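PDB 6AD3: lovastatin nonaketide synthase mokA, which builds the nonaketide skeleton of monacolin K (lovastatin) as an iterative type I polyketide synthase, of which this chain is the condensation domain. Local coordinates for residues 326-331 with 435-440; 370-375 with 406-411; 465-470 with 485-490. The protein carries 1 engineered substitution. All coordinates share one frame; numbering follows the deposited sequence.

Contact 1. Residues 326-331 with 435-440; sequences TPMQFY and AVFDYK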
loop_
_atom_site.group_PDB
_atom_site.type_symbol
_atom_site.label_atom_id
_atom_site.label_comp_id
_atom_site.label_asym_id
_atom_site.label_seq_id
_atom_site.Cartn_x
_atom_site.Cartn_y
_atom_site.Cartn_z
ATOM N N THR A 326 -6.695 -11.034 -16.434
ATOM C CA THR A 326 -7.389 -10.907 -15.158
ATOM C C THR A 326 -8.050 -9.528 -15.054
ATOM O O THR A 326 -7.603 -8.584 -15.668
ATOM C CB THR A 326 -6.412 -11.034 -13.979
ATOM O OG1 THR A 326 -5.513 -9.931 -14.006
ATOM C CG2 THR A 326 -5.600 -12.336 -14.061
ATOM N N PRO A 327 -9.061 -9.395 -14.186
ATOM C CA PRO A 327 -9.649 -8.074 -13.966
ATOM C C PRO A 327 -8.578 -7.055 -13.533
ATOM O O PRO A 327 -8.598 -5.928 -13.983
ATOM C CB PRO A 327 -10.652 -8.331 -12.835
ATOM C CG PRO A 327 -11.134 -9.735 -13.138
ATOM C CD PRO A 327 -9.882 -10.471 -13.597
ATOM N N MET A 328 -7.650 -7.456 -12.680
ATOM C CA MET A 328 -6.567 -6.533 -12.292
ATOM C C MET A 328 -5.881 -5.929 -13.495
ATOM O O MET A 328 -5.684 -4.710 -13.562
ATOM C CB MET A 328 -5.514 -7.220 -11.431
ATOM C CG MET A 328 -4.464 -6.225 -10.907
ATOM S SD MET A 328 -3.067 -5.947 -12.042
ATOM C CE MET A 328 -1.915 -7.189 -11.458
ATOM N N GLN A 329 -5.598 -6.758 -14.491
ATOM C CA GLN A 329 -4.895 -6.281 -15.661
ATOM C C GLN A 329 -5.741 -5.341 -16.493
ATOM O O GLN A 329 -5.226 -4.399 -17.052
ATOM C CB GLN A 329 -4.406 -7.434 -16.492
ATOM C CG GLN A 329 -3.308 -8.216 -15.803
ATOM C CD GLN A 329 -3.221 -9.678 -16.263
ATOM O OE1 GLN A 329 -4.029 -10.155 -17.063
ATOM N NE2 GLN A 329 -2.342 -10.419 -15.623
ATOM N N PHE A 330 -7.052 -5.553 -16.478
ATOM C CA PHE A 330 -8.001 -4.633 -17.137
ATOM C C PHE A 330 -8.007 -3.254 -16.431
ATOM O O PHE A 330 -7.851 -2.185 -17.076
ATOM C CB PHE A 330 -9.427 -5.253 -17.115
ATOM C CG PHE A 330 -10.415 -4.582 -18.074
ATOM C CD1 PHE A 330 -10.860 -3.268 -17.851
ATOM C CD2 PHE A 330 -10.973 -5.287 -19.103
ATOM C CE1 PHE A 330 -11.816 -2.697 -18.672
ATOM C CE2 PHE A 330 -11.882 -4.706 -19.939
ATOM C CZ PHE A 330 -12.302 -3.413 -19.746
ATOM N N TYR A 331 -8.086 -3.266 -15.103
ATOM C CA TYR A 331 -8.100 -2.026 -14.365
ATOM C C TYR A 331 -6.758 -1.254 -14.609
ATOM O O TYR A 331 -6.745 -0.025 -14.742
ATOM C CB TYR A 331 -8.343 -2.302 -12.878
ATOM C CG TYR A 331 -9.730 -2.766 -12.569
ATOM C CD1 TYR A 331 -10.803 -1.900 -12.699
ATOM C CD2 TYR A 331 -9.992 -4.068 -12.089
ATOM C CE1 TYR A 331 -12.095 -2.326 -12.485
ATOM C CE2 TYR A 331 -11.291 -4.487 -11.827
ATOM C CZ TYR A 331 -12.340 -3.574 -11.974
ATOM O OH TYR A 331 -13.671 -3.935 -11.777
ATOM N N ALA A 435 3.292 7.608 -10.701
ATOM C CA ALA A 435 1.974 7.012 -10.584
ATOM C C ALA A 435 2.092 5.618 -9.962
ATOM O O ALA A 435 2.989 4.836 -10.314
ATOM C CB ALA A 435 1.350 6.875 -11.965
ATOM N N VAL A 436 1.112 5.267 -9.132
ATOM C CA VAL A 436 1.039 3.933 -8.531
ATOM C C VAL A 436 -0.355 3.356 -8.740
ATOM O O VAL A 436 -1.351 4.082 -8.674
ATOM C CB VAL A 436 1.375 3.989 -7.020
ATOM C CG1 VAL A 436 0.974 2.706 -6.281
ATOM C CG2 VAL A 436 2.858 4.271 -6.811
ATOM N N PHE A 437 -0.396 2.026 -8.868
ATOM C CA PHE A 437 -1.599 1.241 -8.957
ATOM C C PHE A 437 -1.522 0.112 -7.929
ATOM O O PHE A 437 -0.585 -0.704 -7.936
ATOM C CB PHE A 437 -1.747 0.641 -10.360
ATOM C CG PHE A 437 -3.003 -0.219 -10.531
ATOM C CD1 PHE A 437 -4.249 0.365 -10.535
ATOM C CD2 PHE A 437 -2.932 -1.596 -10.637
ATOM C CE1 PHE A 437 -5.403 -0.395 -10.673
ATOM C CE2 PHE A 437 -4.083 -2.351 -10.873
ATOM C CZ PHE A 437 -5.311 -1.757 -10.867
ATOM N N ASP A 438 -2.510 0.041 -7.056
ATOM C CA ASP A 438 -2.518 -0.958 -5.976
ATOM C C ASP A 438 -3.868 -1.633 -5.932
ATOM O O ASP A 438 -4.880 -1.009 -5.570
ATOM C CB ASP A 438 -2.203 -0.278 -4.638
ATOM C CG ASP A 438 -2.140 -1.263 -3.450
ATOM O OD1 ASP A 438 -2.639 -2.376 -3.591
ATOM O OD2 ASP A 438 -1.459 -0.926 -2.443
ATOM N N TYR A 439 -3.889 -2.915 -6.324
ATOM C CA TYR A 439 -5.130 -3.679 -6.429
ATOM C C TYR A 439 -5.042 -4.884 -5.493
ATOM O O TYR A 439 -4.022 -5.581 -5.446
ATOM C CB TYR A 439 -5.308 -4.161 -7.870
ATOM C CG TYR A 439 -6.359 -5.225 -8.091
ATOM C CD1 TYR A 439 -6.108 -6.559 -7.802
ATOM C CD2 TYR A 439 -7.597 -4.888 -8.588
ATOM C CE1 TYR A 439 -7.055 -7.543 -8.052
ATOM C CE2 TYR A 439 -8.538 -5.877 -8.890
ATOM C CZ TYR A 439 -8.230 -7.206 -8.641
ATOM O OH TYR A 439 -9.207 -8.181 -8.839
ATOM N N LYS A 440 -6.081 -5.063 -4.718
ATOM C CA LYS A 440 -6.223 -6.251 -3.875
ATOM C C LYS A 440 -7.619 -6.879 -3.959
ATOM O O LYS A 440 -8.605 -6.202 -4.274
ATOM C CB LYS A 440 -5.850 -5.909 -2.442
ATOM C CG LYS A 440 -6.939 -5.177 -1.682
ATOM C CD LYS A 440 -6.503 -4.849 -0.270
ATOM C CE LYS A 440 -7.641 -4.085 0.418
ATOM N NZ LYS A 440 -7.354 -3.779 1.813
HETATM O O HOH W 1 -7.724 -9.837 -10.766
#
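Met328 meets two aromatic rings of the facing strand and treats each differently. Its CB sits over the centre of the Tyr439 ring, 3.7 Å from the centroid and 12° off the normal, a CH-pi contact over one face. CG continues across the same face, 3.5 Å from Tyr439 CD1. With CG anti to the backbone N (chi1 -174°), CB and CG pass across the Tyr439 ring; the bend at chi2 then sets the sulfur beside Phe437, and that at chi3 leads the terminal methyl away from the strand. At Phe437 the approach is to the rim instead: Met328 CG lies at the ring edge, 3.9 Å from Phe437 CE2, and SD makes a Met-aromatic contact 5.2 Å from the Phe437 centroid, 81° off its normal. Tyr331 completes the tightly packed part, its CB 3.7 Å from Phe437 CZ; both residues are buried. Tyr331 CD2 also approaches Tyr439 CE2 at 4.0 Å, the two ring planes being only moderately inclined.

Toward the phenol end of Tyr439 the contact becomes looser and wetter. No direct hydrogen bond joins the segments; one water does, accepting from Met328 N at 3.1 Å and donating to Tyr439 OH. It thereby serves an N-H of the first helical turn, while the same phenol oxygen is also hydrogen-bonded to Asp474. Pro327 merely brushes that hydroxyl. A capping box between Thr326 and Gln329 starts the helix beside this partly exposed margin.

The whole is a worked example of a helix packed on a sheet through alternate strand residues: Phe437 and Tyr439 point to helix 327-343, Asp438 points away and pairs with Arg461. Strand 435-440 runs between strands 348-354 and 468-473, and helices 310-322 and 386-401 flank the beginning of helix 327-343.

Contact 2. Residues 370-375 with 406-411; sequences ANLLPL and VPYGVL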
loop_
_atom_site.group_PDB
_atom_site.type_symbol
_atom_site.label_atom_id
_atom_site.label_comp_id
_atom_site.label_asym_id
_atom_site.label_seq_id
_atom_site.Cartn_x
_atom_site.Cartn_y
_atom_site.Cartn_z
ATOM N N ALA A 370 5.420 -5.617 1.674
ATOM C CA ALA A 370 4.890 -5.020 0.432
ATOM C C ALA A 370 5.930 -4.239 -0.388
ATOM O O ALA A 370 6.893 -3.673 0.137
ATOM C CB ALA A 370 3.677 -4.146 0.736
ATOM N N ASN A 371 5.721 -4.227 -1.690
ATOM C CA ASN A 371 6.715 -3.725 -2.605
ATOM C C ASN A 371 6.012 -2.968 -3.753
ATOM O O ASN A 371 4.745 -2.976 -3.846
ATOM C CB ASN A 371 7.481 -4.894 -3.143
ATOM C CG ASN A 371 8.750 -4.492 -3.891
ATOM O OD1 ASN A 371 9.368 -3.449 -3.625
ATOM N ND2 ASN A 371 9.215 -5.409 -4.746
ATOM N N LEU A 372 6.807 -2.345 -4.600
ATOM C CA LEU A 372 6.315 -1.702 -5.802
ATOM C C LEU A 372 7.196 -2.136 -6.972
ATOM O O LEU A 372 8.387 -2.284 -6.811
ATOM C CB LEU A 372 6.438 -0.205 -5.657
ATOM C CG LEU A 372 5.489 0.437 -4.664
ATOM C CD1 LEU A 372 5.945 1.836 -4.327
ATOM C CD2 LEU A 372 4.094 0.420 -5.209
ATOM N N LEU A 373 6.549 -2.492 -8.085
ATOM C CA LEU A 373 7.247 -2.915 -9.311
ATOM C C LEU A 373 7.091 -1.826 -10.362
ATOM O O LEU A 373 5.978 -1.467 -10.720
ATOM C CB LEU A 373 6.642 -4.201 -9.821
ATOM C CG LEU A 373 6.564 -5.362 -8.814
ATOM C CD1 LEU A 373 5.869 -6.570 -9.428
ATOM C CD2 LEU A 373 7.950 -5.728 -8.358
ATOM N N PRO A 374 8.219 -1.289 -10.869
ATOM C CA PRO A 374 8.099 -0.078 -11.662
ATOM C C PRO A 374 7.923 -0.381 -13.136
ATOM O O PRO A 374 8.906 -0.493 -13.871
ATOM C CB PRO A 374 9.430 0.644 -11.394
ATOM C CG PRO A 374 10.388 -0.442 -11.128
ATOM C CD PRO A 374 9.613 -1.533 -10.458
ATOM N N LEU A 375 6.685 -0.557 -13.567
ATOM C CA LEU A 375 6.427 -0.924 -14.950
ATOM C C LEU A 375 6.615 0.316 -15.847
ATOM O O LEU A 375 5.913 1.287 -15.705
ATOM C CB LEU A 375 4.984 -1.416 -15.117
ATOM C CG LEU A 375 4.553 -2.835 -14.791
ATOM C CD1 LEU A 375 5.475 -3.583 -13.869
ATOM C CD2 LEU A 375 3.112 -2.805 -14.291
ATOM N N VAL A 406 12.719 -8.029 -6.152
ATOM C CA VAL A 406 13.586 -6.930 -5.854
ATOM C C VAL A 406 12.851 -5.797 -5.117
ATOM O O VAL A 406 11.958 -5.173 -5.688
ATOM C CB VAL A 406 14.206 -6.362 -7.127
ATOM C CG1 VAL A 406 15.163 -5.244 -6.779
ATOM C CG2 VAL A 406 14.933 -7.453 -7.861
ATOM N N PRO A 407 13.256 -5.507 -3.863
ATOM C CA PRO A 407 12.650 -4.354 -3.171
ATOM C C PRO A 407 12.975 -3.034 -3.920
ATOM O O PRO A 407 14.104 -2.847 -4.371
ATOM C CB PRO A 407 13.326 -4.371 -1.809
ATOM C CG PRO A 407 13.725 -5.808 -1.592
ATOM C CD PRO A 407 14.113 -6.292 -2.962
ATOM N N TYR A 408 11.967 -2.224 -4.210
ATOM C CA TYR A 408 12.162 -1.118 -5.181
ATOM C C TYR A 408 13.248 -0.132 -4.693
ATOM O O TYR A 408 13.962 0.454 -5.500
ATOM C CB TYR A 408 10.865 -0.388 -5.506
ATOM C CG TYR A 408 10.377 0.518 -4.418
ATOM C CD1 TYR A 408 9.685 0.014 -3.321
ATOM C CD2 TYR A 408 10.516 1.865 -4.520
ATOM C CE1 TYR A 408 9.205 0.847 -2.313
ATOM C CE2 TYR A 408 10.067 2.724 -3.501
ATOM C CZ TYR A 408 9.333 2.192 -2.443
ATOM O OH TYR A 408 8.956 3.048 -1.436
ATOM N N GLY A 409 13.393 0.028 -3.372
ATOM C CA GLY A 409 14.421 0.925 -2.835
ATOM C C GLY A 409 15.828 0.496 -3.226
ATOM O O GLY A 409 16.713 1.341 -3.456
ATOM N N VAL A 410 16.064 -0.812 -3.345
ATOM C CA VAL A 410 17.396 -1.207 -3.823
ATOM C C VAL A 410 17.611 -0.921 -5.293
ATOM O O VAL A 410 18.682 -0.417 -5.666
ATOM C CB VAL A 410 17.948 -2.589 -3.363
ATOM C CG1 VAL A 410 17.056 -3.362 -2.461
ATOM C CG2 VAL A 410 18.605 -3.395 -4.484
ATOM N N LEU A 411 16.551 -0.996 -6.090
ATOM C CA LEU A 411 16.627 -0.520 -7.499
ATOM C C LEU A 411 16.901 0.965 -7.568
ATOM O O LEU A 411 17.766 1.436 -8.327
ATOM C CB LEU A 411 15.342 -0.831 -8.241
ATOM C CG LEU A 411 15.361 -0.463 -9.710
ATOM C CD1 LEU A 411 16.417 -1.261 -10.465
ATOM C CD2 LEU A 411 14.000 -0.655 -10.346
HETATM O O HOH W 2 10.983 -3.425 -7.622
#
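Val406 O is gripped twice, by Asn371 ND2 at 2.9 Å and by a water that donates to it at 2.8 Å. The amide bond is nearly straight (166°), and the carbonyl oxygen lies close to the plane of the Asn371 amide, although ND2 itself stands well above the plane of the Val406 carbonyl. The water makes its second donation to Leu372 O, so a direct and a bridged bond tie the strand to the same oxygen. The other end of the amide is used as well: Asn371 OD1 accepts from Tyr408 N at 2.9 Å, the donor lying in the carbonyl plane on a lone pair. CG anti to the backbone N (chi1 -168°) swings the amide over to the opposite segment, where two bonds from its two ends fix its rotation. One side-chain amide thus answers a main-chain acceptor and a main-chain donor two residues apart. Here the donor belongs to the first residue of a helix, just after Pro407 at the N-cap position.

Apolar contacts continue the seam. Leu372 runs alongside Tyr408, its CD1 over one ring face, 4.0 Å from the centroid and displaced toward the rim, while Asn371 OD1 lies at the ring's edge, 3.5 Å from Tyr408 CD1. Farther along, Pro374, at the centre of an inverse gamma turn, meets Leu411, with Pro374 CG 3.7 Å from Leu411 CD2. Not every polar group is satisfied: Leu372 N is buried here without a partner.

Strand 371-377 is an outermost strand of the six-stranded sheet, bonded to strand 348-354. Helix 408-414 lies against it, with Trp262 of helix 256-266 touching both Pro374 and Leu411, while Tyr84 and Tyr466 adjoin the Tyr408 ring.

Contact 3. Residues 465-470 with 485-490; sequences PYDVVL and KLQSSV
The beta hairpin of strands 468-473 and 481-487 is joined here at the end far from its turn, where the two strands run antiparallel. Val469 and Lys485 form a hydrogen-bonded pair: Lys485 N donates to Val469 O at 2.8 Å, and Val469 N returns a bond to Lys485 O at 2.9 Å. Next to it, Val468 and Leu486 make a non-hydrogen-bonded pair, their side chains side by side on one face with Val468 CG2 3.7 Å from Leu486 CD2. Val468 CG2 lies anti to its own backbone N, which turns it to its neighbour. Just before strand 468-473 begins, Asp467 O accepts from Gln487 N at 3.1 Å. The same oxygen receives a CA-H...O contact from Leu486 CA at 3.3 Å.

The charged ends engage elsewhere, Lys485 with Glu471 and Asp467 with Arg294. On its two sides the hairpin is bonded to strands 435-440 and 301-307. The hydrogen bonds that set the register here run main chain to main chain, while side chains add apolar contact on one face and direct their charges to other partners.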
loop_
_atom_site.group_PDB
_atom_site.type_symbol
_atom_site.label_atom_id
_atom_site.label_comp_id
_atom_site.label_asym_id
_atom_site.label_seq_id
_atom_site.Cartn_x
_atom_site.Cartn_y
_atom_site.Cartn_z
ATOM N N PRO A 465 5.042 9.903 -2.046
ATOM C CA PRO A 465 5.420 11.048 -2.862
ATOM C C PRO A 465 4.736 11.091 -4.220
ATOM O O PRO A 465 4.962 12.037 -4.999
ATOM C CB PRO A 465 6.926 10.852 -3.053
ATOM C CG PRO A 465 7.095 9.399 -2.987
ATOM C CD PRO A 465 6.152 8.960 -1.908
ATOM N N TYR A 466 3.962 10.064 -4.543
ATOM C CA TYR A 466 3.492 9.881 -5.921
ATOM C C TYR A 466 2.394 10.891 -6.330
ATOM O O TYR A 466 1.456 11.136 -5.575
ATOM C CB TYR A 466 3.024 8.426 -6.099
ATOM C CG TYR A 466 4.132 7.465 -5.802
ATOM C CD1 TYR A 466 5.231 7.352 -6.653
ATOM C CD2 TYR A 466 4.177 6.771 -4.600
ATOM C CE1 TYR A 466 6.338 6.591 -6.315
ATOM C CE2 TYR A 466 5.269 5.978 -4.280
ATOM C CZ TYR A 466 6.366 5.927 -5.128
ATOM O OH TYR A 466 7.465 5.195 -4.805
ATOM N N ASP A 467 2.476 11.391 -7.571
ATOM C CA ASP A 467 1.521 12.388 -8.072
ATOM C C ASP A 467 0.102 11.833 -8.045
ATOM O O ASP A 467 -0.825 12.543 -7.685
ATOM C CB ASP A 467 1.855 12.821 -9.498
ATOM C CG ASP A 467 3.049 13.766 -9.583
ATOM O OD1 ASP A 467 3.828 13.893 -8.630
ATOM O OD2 ASP A 467 3.172 14.417 -10.628
ATOM N N VAL A 468 -0.062 10.588 -8.492
ATOM C CA VAL A 468 -1.369 9.971 -8.617
ATOM C C VAL A 468 -1.289 8.514 -8.177
ATOM O O VAL A 468 -0.349 7.795 -8.507
ATOM C CB VAL A 468 -1.917 10.068 -10.072
ATOM C CG1 VAL A 468 -0.928 9.546 -11.041
ATOM C CG2 VAL A 468 -3.268 9.363 -10.215
ATOM N N VAL A 469 -2.206 8.153 -7.308
ATOM C CA VAL A 469 -2.281 6.818 -6.772
ATOM C C VAL A 469 -3.717 6.354 -6.916
ATOM O O VAL A 469 -4.658 7.017 -6.416
ATOM C CB VAL A 469 -1.845 6.749 -5.324
ATOM C CG1 VAL A 469 -1.937 5.298 -4.805
ATOM C CG2 VAL A 469 -0.429 7.304 -5.124
ATOM N N LEU A 470 -3.887 5.180 -7.510
ATOM C CA LEU A 470 -5.168 4.506 -7.580
ATOM C C LEU A 470 -5.065 3.216 -6.752
ATOM O O LEU A 470 -4.233 2.336 -7.057
ATOM C CB LEU A 470 -5.528 4.163 -9.031
ATOM C CG LEU A 470 -6.707 3.207 -9.228
ATOM C CD1 LEU A 470 -7.957 3.780 -8.619
ATOM C CD2 LEU A 470 -6.955 2.935 -10.704
ATOM N N LYS A 485 -5.918 9.205 -5.096
ATOM C CA LYS A 485 -5.178 10.191 -4.311
ATOM C C LYS A 485 -4.305 10.990 -5.250
ATOM O O LYS A 485 -3.575 10.412 -6.053
ATOM C CB LYS A 485 -4.290 9.503 -3.270
ATOM C CG LYS A 485 -5.052 8.585 -2.289
ATOM C CD LYS A 485 -4.091 7.864 -1.324
ATOM C CE LYS A 485 -4.823 7.083 -0.231
ATOM N NZ LYS A 485 -3.881 6.224 0.551
ATOM N N LEU A 486 -4.361 12.315 -5.114
ATOM C CA LEU A 486 -3.520 13.245 -5.885
ATOM C C LEU A 486 -2.720 14.153 -4.944
ATOM O O LEU A 486 -3.194 14.520 -3.852
ATOM C CB LEU A 486 -4.384 14.091 -6.811
ATOM C CG LEU A 486 -5.312 13.347 -7.750
ATOM C CD1 LEU A 486 -6.162 14.345 -8.548
ATOM C CD2 LEU A 486 -4.477 12.473 -8.707
ATOM N N GLN A 487 -1.478 14.456 -5.322
ATOM C CA GLN A 487 -0.652 15.338 -4.510
ATOM C C GLN A 487 -1.277 16.747 -4.489
ATOM O O GLN A 487 -1.519 17.332 -5.555
ATOM C CB GLN A 487 0.765 15.438 -5.091
ATOM C CG GLN A 487 1.605 14.198 -4.952
ATOM C CD GLN A 487 1.997 13.884 -3.508
ATOM O OE1 GLN A 487 1.959 12.707 -3.076
ATOM N NE2 GLN A 487 2.386 14.912 -2.764
ATOM N N SER A 488 -1.466 17.300 -3.294
ATOM C CA SER A 488 -1.980 18.684 -3.131
ATOM C C SER A 488 -0.953 19.690 -3.669
ATOM O O SER A 488 -1.305 20.801 -4.043
ATOM C CB SER A 488 -2.291 18.954 -1.649
ATOM O OG SER A 488 -1.095 18.962 -0.892
ATOM N N SER A 489 0.293 19.264 -3.813
ATOM C CA SER A 489 1.345 20.145 -4.339
ATOM C C SER A 489 1.125 20.480 -5.794
ATOM O O SER A 489 1.657 21.458 -6.298
ATOM C CB SER A 489 2.724 19.496 -4.142
ATOM O OG SER A 489 2.824 18.280 -4.856
ATOM N N VAL A 490 0.325 19.669 -6.466
ATOM C CA VAL A 490 0.116 19.792 -7.900
ATOM C C VAL A 490 -1.360 20.018 -8.214
ATOM O O VAL A 490 -1.676 20.604 -9.249
ATOM C CB VAL A 490 0.553 18.496 -8.633
ATOM C CG1 VAL A 490 0.320 18.623 -10.130
ATOM C CG2 VAL A 490 2.014 18.210 -8.359
#

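From the N terminus, the chain passes through 326-331, then closes contact 2 between 370-375 and 406-411 before reaching 435-440, where contact 1 closes; the smaller loop thus lies wholly within the larger. Contact 3 follows in series, closing the short hairpin from 465-470 to 485-490, and no loops cross. All three reach one six-stranded sheet of the condensation domain: contact 2 at an outermost strand, 371-377, contact 1 at strand 435-440 and contact 3 at the hairpin next to it. Contacts 1 and 3 join through probable hydrogen bonds of Val436 N to Val468 O and Asp438 N to Leu470 O. Tyr466 packs against Val436, Leu372 and Tyr408, bringing all three contacts together.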